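Local structure of Alpha/beta hydrolase (6KMO) at residues A[25-29]-A[274-278]; A[59-63]-A[311-315]; A[85-91]-A[131-137]; A[210-214]-A[253-257]; A[263-269]-A[290-296]. The protein probably hydrolyses carboxylic ester bonds as an esterase or lipase of the alpha/beta hydrolase fold. The protein carries 2 engineered substitutions. All coordinates share one frame; numbering follows the deposited sequence. Where two conformers were deposited one is given.

The five contacts spread over one alpha/beta hydrolase chain whose core is a mixed sheet. Contacts 1 and 2 (centres about 19 Å apart) tie residues before strand 71-80 to loops late in the fold, and their segments alternate along the chain. Contact 3 pairs two strands near one edge of the sheet, its centre about 31 Å from that of contact 1, across the chain's centre. Contacts 4 and 5 follow it in series, about 16 Å apart between centres; both involve helices 181-195 and 280-292, and contact 5 leads into strand 269-274. Segment 274-278 of contact 1 follows that strand; contacts 1 and 5 touch the second subunit, so this region belongs to both fold and subunit interface.

Contact 1: A[25-29]-A[274-278]; sequences TPTPT and AELDV
Pro26 and Leu276 are the pair with the nearest CA atoms, 6.8 Å apart, and no hydrogen bond spans the two segments. The first shell is made by two side chains of 274-278 that reach the N-terminal strip. Leu276 places its CD2 methyl between the two prolines, 4.1 Å from CB of Pro26 and 3.9 Å from CD of Pro28, while its CD1 lies 3.6 Å from the carbonyl O of Thr27. Glu275 crosses the Pro26 ring at about a right angle. With CG anti to the backbone N (chi1 178°) and the chain extended, its carboxylate is carried up to the proline, where OE2 sits 3.4 Å from Pro26 CB.

That carboxylate is held from further out: OE2 forms a salt bridge with Arg288 of the second subunit, and OE1 accepts a hydrogen bond from the backbone N of Gly304. Pro26 thus packs against a carboxylate held both by its own chain and by the second subunit. Three residues on from Pro26, Thr29 OG1 caps the N terminus of helix 30-41 through the N of Val32.

Segment 274-278 is the turn leaving strand 269-274. Within it, OD2 of Asp277 is hydrogen-bonded to ND1 of His307, a pairing consistent with the acid and histidine of an alpha/beta hydrolase catalytic triad, whose nucleophile would probably be Ser180.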
# COMPACT_ATOMS: atom_id res chain seq x y z
N THR A 25 8.25 6.18 15.92
CA THR A 25 8.07 7.62 15.76
C THR A 25 8.11 7.99 14.28
O THR A 25 9.00 7.54 13.57
CB THR A 25 9.20 8.35 16.48
OG1 THR A 25 9.18 8.02 17.88
CG2 THR A 25 9.12 9.85 16.30
N PRO A 26 7.19 8.82 13.78
CA PRO A 26 7.23 9.18 12.35
C PRO A 26 8.48 9.97 12.02
O PRO A 26 8.78 10.98 12.66
CB PRO A 26 5.98 10.05 12.16
CG PRO A 26 5.12 9.74 13.34
CD PRO A 26 6.05 9.45 14.46
N THR A 27 9.24 9.50 11.03
CA THR A 27 10.40 10.20 10.52
C THR A 27 10.43 10.03 9.00
O THR A 27 9.96 9.01 8.49
CB THR A 27 11.71 9.64 11.10
OG1 THR A 27 11.94 8.31 10.62
CG2 THR A 27 11.63 9.60 12.61
N PRO A 28 10.93 11.02 8.27
CA PRO A 28 11.07 10.85 6.82
C PRO A 28 12.09 9.78 6.51
O PRO A 28 13.03 9.54 7.27
CB PRO A 28 11.58 12.22 6.35
CG PRO A 28 11.24 13.18 7.44
CD PRO A 28 11.37 12.37 8.70
N THR A 29 11.93 9.14 5.35
CA THR A 29 13.02 8.31 4.86
C THR A 29 14.24 9.18 4.57
O THR A 29 14.16 10.41 4.51
CB THR A 29 12.65 7.60 3.56
OG1 THR A 29 12.42 8.59 2.57
CG2 THR A 29 11.46 6.70 3.73
N ALA A 274 0.12 9.79 3.19
CA ALA A 274 1.52 9.94 3.56
C ALA A 274 1.63 10.06 5.07
O ALA A 274 0.87 10.81 5.69
CB ALA A 274 2.10 11.19 2.92
N GLU A 275 2.60 9.35 5.66
CA GLU A 275 2.72 9.36 7.12
C GLU A 275 2.97 10.76 7.67
O GLU A 275 2.45 11.11 8.73
CB GLU A 275 3.83 8.40 7.58
CG GLU A 275 4.05 8.39 9.10
CD GLU A 275 5.23 7.55 9.53
OE1 GLU A 275 6.19 7.36 8.75
OE2 GLU A 275 5.16 7.07 10.68
N LEU A 276 3.77 11.57 6.97
CA LEU A 276 4.18 12.88 7.49
C LEU A 276 3.54 13.98 6.66
O LEU A 276 4.23 14.74 6.00
CB LEU A 276 5.71 12.99 7.52
CG LEU A 276 6.40 11.97 8.44
CD1 LEU A 276 6.95 10.82 7.64
CD2 LEU A 276 7.50 12.62 9.29
N ASP A 277 2.21 14.06 6.71
CA ASP A 277 1.39 14.97 5.90
C ASP A 277 0.30 15.52 6.81
O ASP A 277 -0.39 14.76 7.49
CB ASP A 277 0.80 14.18 4.73
CG ASP A 277 -0.04 15.00 3.75
OD1 ASP A 277 -0.35 16.18 4.00
OD2 ASP A 277 -0.38 14.44 2.67
N VAL A 278 0.14 16.85 6.81
CA VAL A 278 -0.96 17.46 7.56
C VAL A 278 -2.30 16.82 7.20
O VAL A 278 -3.18 16.71 8.06
CB VAL A 278 -1.01 18.99 7.39
CG1 VAL A 278 0.21 19.65 8.02
CG2 VAL A 278 -1.17 19.40 5.93

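Contact 2: A[59-63]-A[311-315]; sequences LIGAQ and LLNPL
Gln63, the last residue of helix 52-63, meets Asn313 through reciprocal hydrogen bonds, each side-chain amide reaching the other residue's backbone, that join the helix end to a loop of the alpha/beta hydrolase fold, the one leading to helix 319-335. The tight part is polar. A bend at chi2 (-61°) turns the Gln63 amide back across the loop, where both its ends engage backbone: OE1 accepts from the N of Asn313 at 2.8 Å, almost straight at 175°, and NE2 donates to the carbonyl O of Leu311 at 2.9 Å, approaching well above that carbonyl plane. The two side-chain amides stack with planes 20° apart, bringing Gln63 NE2 within 3.5 Å of Asn313 CG. A second acceptor for NE2, the carbonyl O of Thr117, and the bond from Arg120 NH1 to Asn313 OD1 fasten both amides to helix 115-129.

The remainder is looser. On the buried flank, Leu59 CD1 comes only to 4.4 Å from CD2 of Leu311, and it lies equally far from CD2 of Leu312. Pro314, which is exposed, leans on the helix end through ring carbons, its CD 3.6 Å from the carbonyl O of Ala62. One residue further on, the carbonyl O of Gln63 takes a 2.9 Å hydrogen bond from ND2 of Asn313, in the carbonyl plane and on a lone pair.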
# COMPACT_ATOMS: atom_id res chain seq x y z
N LEU A 59 6.16 25.55 -8.10
CA LEU A 59 5.88 24.17 -8.47
C LEU A 59 6.34 23.88 -9.89
O LEU A 59 6.89 22.81 -10.17
CB LEU A 59 4.40 23.85 -8.28
CG LEU A 59 4.01 22.41 -8.60
CD1 LEU A 59 4.69 21.42 -7.67
CD2 LEU A 59 2.49 22.26 -8.54
N ILE A 60 6.14 24.83 -10.80
CA ILE A 60 6.62 24.64 -12.17
C ILE A 60 8.11 24.32 -12.17
O ILE A 60 8.55 23.36 -12.81
CB ILE A 60 6.28 25.87 -13.03
CG1 ILE A 60 4.76 25.99 -13.22
CG2 ILE A 60 7.02 25.80 -14.38
CD1 ILE A 60 4.30 27.32 -13.81
N GLY A 61 8.90 25.11 -11.45
CA GLY A 61 10.35 24.89 -11.45
C GLY A 61 10.77 23.61 -10.74
O GLY A 61 11.72 22.95 -11.16
N ALA A 62 10.09 23.25 -9.66
CA ALA A 62 10.41 22.02 -8.97
C ALA A 62 10.23 20.82 -9.89
O ALA A 62 10.97 19.84 -9.78
CB ALA A 62 9.50 21.85 -7.75
N GLN A 63 9.28 20.90 -10.81
CA GLN A 63 8.91 19.77 -11.65
C GLN A 63 9.60 19.79 -13.01
O GLN A 63 9.68 18.75 -13.67
CB GLN A 63 7.38 19.77 -11.87
CG GLN A 63 6.58 19.59 -10.60
CD GLN A 63 6.87 18.29 -9.92
OE1 GLN A 63 7.86 18.14 -9.21
NE2 GLN A 63 6.03 17.31 -10.18
N LEU A 311 3.99 12.96 -6.55
CA LEU A 311 4.02 14.04 -7.54
C LEU A 311 5.42 14.59 -7.75
O LEU A 311 5.85 14.76 -8.89
CB LEU A 311 3.11 15.19 -7.08
CG LEU A 311 3.22 16.48 -7.90
CD1 LEU A 311 2.69 16.24 -9.31
CD2 LEU A 311 2.48 17.63 -7.25
N LEU A 312 6.11 14.91 -6.67
CA LEU A 312 7.32 15.73 -6.75
C LEU A 312 8.40 15.01 -7.53
O LEU A 312 8.88 13.94 -7.14
CB LEU A 312 7.80 16.08 -5.34
CG LEU A 312 6.84 16.99 -4.58
CD1 LEU A 312 7.16 17.05 -3.08
CD2 LEU A 312 6.77 18.40 -5.17
N ASN A 313 8.82 15.60 -8.65
CA ASN A 313 9.76 14.90 -9.50
C ASN A 313 11.11 14.65 -8.84
O ASN A 313 11.71 13.61 -9.14
CB ASN A 313 9.87 15.60 -10.86
CG ASN A 313 8.62 15.44 -11.68
OD1 ASN A 313 7.82 14.53 -11.44
ND2 ASN A 313 8.40 16.32 -12.62
N PRO A 314 11.62 15.50 -7.94
CA PRO A 314 12.86 15.13 -7.24
C PRO A 314 12.75 13.86 -6.41
O PRO A 314 13.79 13.30 -6.03
CB PRO A 314 13.16 16.36 -6.38
CG PRO A 314 12.54 17.49 -7.18
CD PRO A 314 11.25 16.90 -7.72
N LEU A 315 11.53 13.39 -6.12
CA LEU A 315 11.33 12.15 -5.38
C LEU A 315 10.96 10.97 -6.26
O LEU A 315 10.62 9.89 -5.74
CB LEU A 315 10.27 12.35 -4.29
CG LEU A 315 10.66 13.31 -3.17
CD1 LEU A 315 9.49 13.50 -2.24
CD2 LEU A 315 11.87 12.80 -2.41

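Contact 3: A[85-91]-A[131-137]; sequences IKLKIVK and AAAVYVD
Strands 83-92 and 132-136 pair antiparallel, with Lys88 opposite Tyr135 and Val90 opposite Ala133, in the part of the central sheet where direction alternates before the parallel strands begin. The axes of 85-91 and 132-136 approach to 4.6 Å, and their directions make 157°. Both named couples are hydrogen-bonded pairs: Lys88 N to Tyr135 O measures 3.0 Å and Tyr135 N to Lys88 O 2.8 Å, and Val90 and Ala133 exchange bonds in the same way. One more bond, from Asp137 N to Lys86 O, extends the ladder, and a water linking Lys86 N to Asp137 O continues it past the end.

Side chains sort by face. Leu87, Ile89, Val134 and Val136 share one, where Leu87 CD1 packs on Val134 CG1 at 4.0 Å and Leu87 lies side by side with Val136, the two pointing the same way. Lys88, Val90, Ala133 and Tyr135 share the other. There Lys88 CB is 4.0 Å from Tyr135 CD2. The Tyr135 ring is held at its far end from within its own segment: CG anti to the backbone N (chi1 163°) sends the ring along the strand, and OH donates to OD1 of Asp137 at 2.7 Å, using that oxygen's anti lone pair.

On the Tyr135 face, helix 115-129 covers the strands: Phe115 meets the Tyr135 ring edge-to-face, and Ile122 and Val126 rest on Ala133. Strand 71-80 flanks 83-92 through Ile78, and strand 99-105 lies beside 132-136, its Met103 touching both Val134 and Val136.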
# COMPACT_ATOMS: atom_id res chain seq x y z
N ILE A 85 -13.57 22.99 -22.55
CA ILE A 85 -12.74 22.35 -21.52
C ILE A 85 -11.60 21.64 -22.24
O ILE A 85 -11.85 20.77 -23.08
CB ILE A 85 -13.55 21.36 -20.67
CG1 ILE A 85 -14.72 22.07 -19.97
CG2 ILE A 85 -12.64 20.72 -19.62
CD1 ILE A 85 -15.65 21.12 -19.22
N LYS A 86 -10.36 22.01 -21.92
CA LYS A 86 -9.19 21.36 -22.50
C LYS A 86 -8.85 20.07 -21.75
O LYS A 86 -8.77 20.06 -20.52
CB LYS A 86 -7.98 22.27 -22.47
CG LYS A 86 -6.86 21.78 -23.36
CD LYS A 86 -5.54 22.53 -23.12
CE LYS A 86 -5.67 24.03 -23.37
NZ LYS A 86 -4.52 24.63 -24.13
N LEU A 87 -8.63 19.00 -22.51
CA LEU A 87 -8.23 17.70 -21.99
C LEU A 87 -6.84 17.35 -22.51
O LEU A 87 -6.49 17.68 -23.65
CB LEU A 87 -9.18 16.60 -22.44
CG LEU A 87 -10.66 16.88 -22.23
CD1 LEU A 87 -11.52 15.76 -22.79
CD2 LEU A 87 -10.97 17.10 -20.74
N LYS A 88 -6.06 16.66 -21.70
CA LYS A 88 -4.83 16.02 -22.14
C LYS A 88 -5.01 14.53 -21.93
O LYS A 88 -5.41 14.11 -20.83
CB LYS A 88 -3.60 16.52 -21.39
CG LYS A 88 -3.30 18.01 -21.62
CD LYS A 88 -2.81 18.27 -23.03
CE LYS A 88 -1.31 18.19 -23.10
NZ LYS A 88 -0.78 18.76 -24.37
N ILE A 89 -4.75 13.73 -22.95
CA ILE A 89 -5.00 12.29 -22.93
C ILE A 89 -3.66 11.58 -22.99
O ILE A 89 -2.85 11.85 -23.87
CB ILE A 89 -5.92 11.87 -24.09
CG1 ILE A 89 -7.25 12.63 -24.01
CG2 ILE A 89 -6.21 10.38 -24.05
CD1 ILE A 89 -7.45 13.63 -25.08
N VAL A 90 -3.41 10.70 -22.03
CA VAL A 90 -2.14 10.00 -21.91
C VAL A 90 -2.41 8.51 -22.00
O VAL A 90 -3.28 7.99 -21.30
CB VAL A 90 -1.41 10.36 -20.61
CG1 VAL A 90 -0.04 9.71 -20.56
CG2 VAL A 90 -1.28 11.88 -20.45
N LYS A 91 -1.70 7.82 -22.89
CA LYS A 91 -1.87 6.40 -23.11
C LYS A 91 -0.53 5.69 -23.07
O LYS A 91 0.52 6.31 -23.25
CB LYS A 91 -2.53 6.16 -24.48
CG LYS A 91 -3.90 6.75 -24.61
CD LYS A 91 -4.49 6.45 -25.98
CE LYS A 91 -5.82 7.17 -26.15
NZ LYS A 91 -6.46 6.86 -27.46
N ALA A 131 -4.25 1.85 -18.55
CA ALA A 131 -5.45 2.60 -18.89
C ALA A 131 -5.07 3.99 -19.39
O ALA A 131 -4.00 4.51 -19.07
CB ALA A 131 -6.37 2.72 -17.68
N ALA A 132 -5.95 4.60 -20.16
CA ALA A 132 -5.76 5.98 -20.58
C ALA A 132 -6.12 6.94 -19.46
O ALA A 132 -7.11 6.73 -18.74
CB ALA A 132 -6.64 6.30 -21.79
N ALA A 133 -5.32 7.98 -19.30
CA ALA A 133 -5.64 9.09 -18.40
C ALA A 133 -6.23 10.25 -19.19
O ALA A 133 -5.73 10.60 -20.26
CB ALA A 133 -4.39 9.58 -17.68
N VAL A 134 -7.26 10.86 -18.64
CA VAL A 134 -7.87 12.06 -19.22
C VAL A 134 -7.71 13.18 -18.20
O VAL A 134 -8.54 13.34 -17.28
CB VAL A 134 -9.33 11.85 -19.62
CG1 VAL A 134 -9.87 13.10 -20.30
CG2 VAL A 134 -9.46 10.62 -20.51
N TYR A 135 -6.64 13.95 -18.34
CA TYR A 135 -6.40 15.13 -17.51
C TYR A 135 -7.38 16.22 -17.89
O TYR A 135 -7.57 16.49 -19.08
CB TYR A 135 -4.94 15.60 -17.73
CG TYR A 135 -4.67 17.01 -17.26
CD1 TYR A 135 -4.11 17.26 -16.02
CD2 TYR A 135 -5.00 18.10 -18.05
CE1 TYR A 135 -3.90 18.55 -15.57
CE2 TYR A 135 -4.81 19.39 -17.60
CZ TYR A 135 -4.26 19.61 -16.36
OH TYR A 135 -4.10 20.88 -15.89
N VAL A 136 -7.98 16.88 -16.90
CA VAL A 136 -8.93 17.97 -17.12
C VAL A 136 -8.27 19.30 -16.72
O VAL A 136 -7.84 19.47 -15.58
CB VAL A 136 -10.22 17.76 -16.30
CG1 VAL A 136 -11.20 18.92 -16.51
CG2 VAL A 136 -10.87 16.45 -16.67
N ASP A 137 -8.22 20.25 -17.65
CA ASP A 137 -7.57 21.54 -17.37
C ASP A 137 -8.57 22.50 -16.72
O ASP A 137 -9.08 23.44 -17.32
CB ASP A 137 -6.99 22.14 -18.66
CG ASP A 137 -5.83 23.10 -18.40
OD1 ASP A 137 -4.99 22.87 -17.49
OD2 ASP A 137 -5.73 24.09 -19.16
O HOH W 1 -10.05 24.01 -19.90

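Contact 4: A[210-214]-A[253-257]; sequences VTDAN and ASPLR
Arg257 leaves its backbone with CG beside the N (chi1 -59°) and runs extended to NE, while Asp212 holds CG anti to its N (chi1 -166°); together these torsions bring guanidinium and carboxylate into a salt bridge. NE donates to OD1 of Asp212 at 2.8 Å, nearly straight; OD1 receives it on its syn lone pair and lies in the guanidinium plane. The two planes stand almost perpendicular, 88° apart, so one oxygen takes the charge contact, with only a weak second bond from NH2. The other oxygen, OD2, accepts from ND2 of Asn214 at 2.9 Å, from above the carboxylate plane; the two grips together probably limit its rotation.

Two more bonds complete the join: the backbone N of Leu256 donates to Thr211 O at 3.0 Å, and the Ser254 hydroxyl accepts from Ala213 N at 3.0 Å while also bonding to the carbonyl O of Arg248. Leu256 CD2 packs on Asp212 CB at 3.9 Å. Around these polar groups, Trp238 of helix 231-241 touches Ala213 and Ser254, and NH1 of Arg257 reaches Asn249.

Segments 210-214 and 253-257 flank the helical excursion between strands 203-207 and 269-274, where alpha/beta hydrolases commonly carry cap insertions.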
# COMPACT_ATOMS: atom_id res chain seq x y z
N VAL A 210 -7.14 16.00 0.09
CA VAL A 210 -7.81 16.97 0.96
C VAL A 210 -9.26 16.53 1.12
O VAL A 210 -9.95 16.30 0.12
CB VAL A 210 -7.76 18.37 0.34
CG1 VAL A 210 -8.65 19.34 1.14
CG2 VAL A 210 -6.34 18.89 0.20
N THR A 211 -9.75 16.42 2.36
CA THR A 211 -11.14 16.02 2.57
C THR A 211 -11.94 16.97 3.46
O THR A 211 -13.16 16.78 3.56
CB THR A 211 -11.27 14.58 3.10
OG1 THR A 211 -10.81 14.58 4.45
CG2 THR A 211 -10.51 13.59 2.25
N ASP A 212 -11.33 17.97 4.09
CA ASP A 212 -12.09 18.82 5.00
C ASP A 212 -11.44 20.19 5.12
O ASP A 212 -10.21 20.30 5.25
CB ASP A 212 -12.16 18.18 6.39
CG ASP A 212 -13.19 18.80 7.32
OD1 ASP A 212 -14.06 19.54 6.84
OD2 ASP A 212 -13.10 18.51 8.56
N ALA A 213 -12.26 21.23 5.13
CA ALA A 213 -11.79 22.59 5.38
C ALA A 213 -11.69 22.83 6.89
O ALA A 213 -12.41 23.63 7.48
CB ALA A 213 -12.70 23.61 4.72
N ASN A 214 -10.79 22.09 7.52
CA ASN A 214 -10.48 22.23 8.94
C ASN A 214 -8.98 22.00 9.07
O ASN A 214 -8.38 21.34 8.23
CB ASN A 214 -11.26 21.26 9.81
CG ASN A 214 -12.62 21.79 10.18
OD1 ASN A 214 -12.76 22.91 10.70
ND2 ASN A 214 -13.63 21.01 9.88
N ALA A 253 -17.12 20.11 -1.23
CA ALA A 253 -15.88 20.75 -0.82
C ALA A 253 -15.22 20.01 0.33
O ALA A 253 -14.01 19.75 0.29
CB ALA A 253 -16.12 22.21 -0.42
N SER A 254 -15.99 19.65 1.36
CA SER A 254 -15.50 18.93 2.53
C SER A 254 -16.21 17.60 2.64
O SER A 254 -17.12 17.44 3.46
CB SER A 254 -15.70 19.74 3.81
OG SER A 254 -14.93 20.91 3.81
N PRO A 255 -15.85 16.62 1.79
CA PRO A 255 -16.57 15.34 1.80
C PRO A 255 -16.47 14.60 3.12
O PRO A 255 -17.33 13.75 3.41
CB PRO A 255 -15.93 14.55 0.65
CG PRO A 255 -14.57 15.21 0.48
CD PRO A 255 -14.80 16.67 0.75
N LEU A 256 -15.47 14.89 3.95
CA LEU A 256 -15.43 14.29 5.28
C LEU A 256 -16.66 14.61 6.10
O LEU A 256 -16.99 13.84 7.02
CB LEU A 256 -14.18 14.76 6.03
CG LEU A 256 -13.91 14.05 7.36
CD1 LEU A 256 -13.59 12.59 7.12
CD2 LEU A 256 -12.76 14.74 8.09
N ARG A 257 -17.36 15.70 5.80
CA ARG A 257 -18.54 16.10 6.56
C ARG A 257 -19.81 15.38 6.10
O ARG A 257 -20.87 15.58 6.71
CB ARG A 257 -18.72 17.61 6.47
CG ARG A 257 -17.54 18.39 7.01
CD ARG A 257 -17.81 19.88 7.06
NE ARG A 257 -16.59 20.64 7.22
CZ ARG A 257 -16.53 21.94 7.45
NH1 ARG A 257 -17.64 22.65 7.62
NH2 ARG A 257 -15.34 22.54 7.49
O HOH W 2 -15.05 24.61 10.05

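Contact 5: A[263-269]-A[290-296]; sequences LKGFPET and LDAAGVP
Leu290, on the last turn of helix 280-292, starts the contact against Phe266. Its CD2 methyl sits over one face of the ring, 3.8 Å from the centroid and 26° off the normal, offset toward the rim, a CH-pi contact. Since CG of Phe266 is anti to the backbone N (chi1 -160°), the ring is laid beneath this methyl. The same CD2 also meets Leu263 CD2 at 4.0 Å, and the other branch, CD1, touches Thr269 CG2.

Ala293, the first residue to leave helical angles, sets its CB 3.8 Å from CB of Leu263. Its carbonyl O is bridged by a water to the N of Gly265, within the type II turn from Leu263 to Phe266. Gly294 follows at positive phi (80°) as the C-prime residue of a Schellman motif, in which Val295 N bonds to Leu290 O and Gly294 N to Asp291 O.

Val295 then turns back on the loop. CG2 lies 3.6 Å from Phe266 CB, and CG1, near the plane of the ring at its edge, comes to 3.4 Å from the carbonyl O of Pro267. Pro296 closes the walk: its O accepts from Thr269 N at 3.0 Å, nearly along the C=O axis, and the Glu268 side chain runs obliquely across its ring, Pro296 CB 3.6 Å from Glu268 OE1.

Phe266 also touches Ala187, Ala190 and Leu191 of helix 181-195. The whole joins the starts of parallel neighbours 269-274 and 297-302, linked through helix 280-292: a beta-alpha-beta crossover of the alpha/beta hydrolase fold.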
# COMPACT_ATOMS: atom_id res chain seq x y z
N LEU A 263 -22.84 9.11 1.83
CA LEU A 263 -21.74 8.35 1.25
C LEU A 263 -22.17 7.00 0.69
O LEU A 263 -21.43 6.39 -0.08
CB LEU A 263 -20.62 8.17 2.27
CG LEU A 263 -19.95 9.47 2.70
CD1 LEU A 263 -18.98 9.23 3.83
CD2 LEU A 263 -19.26 10.14 1.50
N LYS A 264 -23.35 6.50 1.05
CA LYS A 264 -23.79 5.21 0.54
C LYS A 264 -23.79 5.21 -0.98
O LYS A 264 -24.24 6.17 -1.62
CB LYS A 264 -25.19 4.90 1.07
CG LYS A 264 -25.68 3.51 0.70
CD LYS A 264 -27.12 3.28 1.18
CE LYS A 264 -27.63 1.90 0.77
NZ LYS A 264 -28.71 1.40 1.66
N GLY A 265 -23.25 4.15 -1.58
CA GLY A 265 -23.19 4.04 -3.02
C GLY A 265 -21.99 4.71 -3.68
O GLY A 265 -21.87 4.65 -4.90
N PHE A 266 -21.11 5.33 -2.90
CA PHE A 266 -19.88 5.89 -3.46
C PHE A 266 -19.11 4.77 -4.17
O PHE A 266 -19.18 3.61 -3.77
CB PHE A 266 -19.06 6.37 -2.26
CG PHE A 266 -17.96 7.39 -2.53
CD1 PHE A 266 -18.23 8.75 -2.65
CD2 PHE A 266 -16.63 6.99 -2.55
CE1 PHE A 266 -17.22 9.66 -2.82
CE2 PHE A 266 -15.60 7.91 -2.72
CZ PHE A 266 -15.89 9.24 -2.85
N PRO A 267 -18.38 5.10 -5.24
CA PRO A 267 -17.64 4.04 -5.95
C PRO A 267 -16.58 3.38 -5.07
O PRO A 267 -16.07 3.96 -4.11
CB PRO A 267 -16.98 4.78 -7.13
CG PRO A 267 -17.84 6.02 -7.33
CD PRO A 267 -18.31 6.39 -5.94
N GLU A 268 -16.21 2.16 -5.45
CA GLU A 268 -15.08 1.49 -4.82
C GLU A 268 -13.87 2.40 -4.89
O GLU A 268 -13.62 3.06 -5.91
CB GLU A 268 -14.79 0.16 -5.50
CG GLU A 268 -15.98 -0.80 -5.45
CD GLU A 268 -15.62 -2.26 -5.55
OE1 GLU A 268 -14.47 -2.66 -5.27
OE2 GLU A 268 -16.52 -3.05 -5.91
N THR A 269 -13.08 2.43 -3.80
CA THR A 269 -12.08 3.47 -3.61
C THR A 269 -10.80 2.93 -3.01
O THR A 269 -10.82 2.06 -2.14
CB THR A 269 -12.67 4.56 -2.70
OG1 THR A 269 -13.75 5.22 -3.36
CG2 THR A 269 -11.66 5.62 -2.33
N LEU A 290 -16.29 5.96 4.60
CA LEU A 290 -16.74 5.23 3.43
C LEU A 290 -17.05 3.79 3.81
O LEU A 290 -18.10 3.25 3.44
CB LEU A 290 -15.68 5.29 2.33
CG LEU A 290 -15.48 6.62 1.61
CD1 LEU A 290 -14.35 6.47 0.61
CD2 LEU A 290 -16.74 7.06 0.90
N ASP A 291 -16.16 3.16 4.57
CA ASP A 291 -16.39 1.77 4.93
C ASP A 291 -17.64 1.61 5.78
O ASP A 291 -18.40 0.65 5.61
CB ASP A 291 -15.17 1.22 5.66
CG ASP A 291 -15.33 -0.23 6.05
OD1 ASP A 291 -15.18 -1.11 5.19
OD2 ASP A 291 -15.59 -0.48 7.25
N ALA A 292 -17.90 2.58 6.66
CA ALA A 292 -19.11 2.51 7.49
C ALA A 292 -20.36 2.65 6.65
O ALA A 292 -21.44 2.20 7.07
CB ALA A 292 -19.06 3.59 8.56
N ALA A 293 -20.25 3.26 5.48
CA ALA A 293 -21.35 3.39 4.54
C ALA A 293 -21.44 2.23 3.56
O ALA A 293 -22.19 2.32 2.58
CB ALA A 293 -21.25 4.72 3.80
N GLY A 294 -20.70 1.15 3.78
CA GLY A 294 -20.76 -0.02 2.93
C GLY A 294 -19.98 0.09 1.65
O GLY A 294 -20.14 -0.77 0.78
N VAL A 295 -19.15 1.11 1.50
CA VAL A 295 -18.35 1.31 0.29
C VAL A 295 -17.13 0.40 0.37
O VAL A 295 -16.42 0.45 1.38
CB VAL A 295 -17.92 2.76 0.20
CG1 VAL A 295 -17.03 3.01 -1.01
CG2 VAL A 295 -19.14 3.68 0.17
N PRO A 296 -16.83 -0.40 -0.65
CA PRO A 296 -15.54 -1.11 -0.68
C PRO A 296 -14.40 -0.11 -0.77
O PRO A 296 -14.30 0.65 -1.74
CB PRO A 296 -15.65 -2.01 -1.92
CG PRO A 296 -17.15 -2.11 -2.18
CD PRO A 296 -17.66 -0.75 -1.83
O HOH W 3 -22.34 1.80 -0.18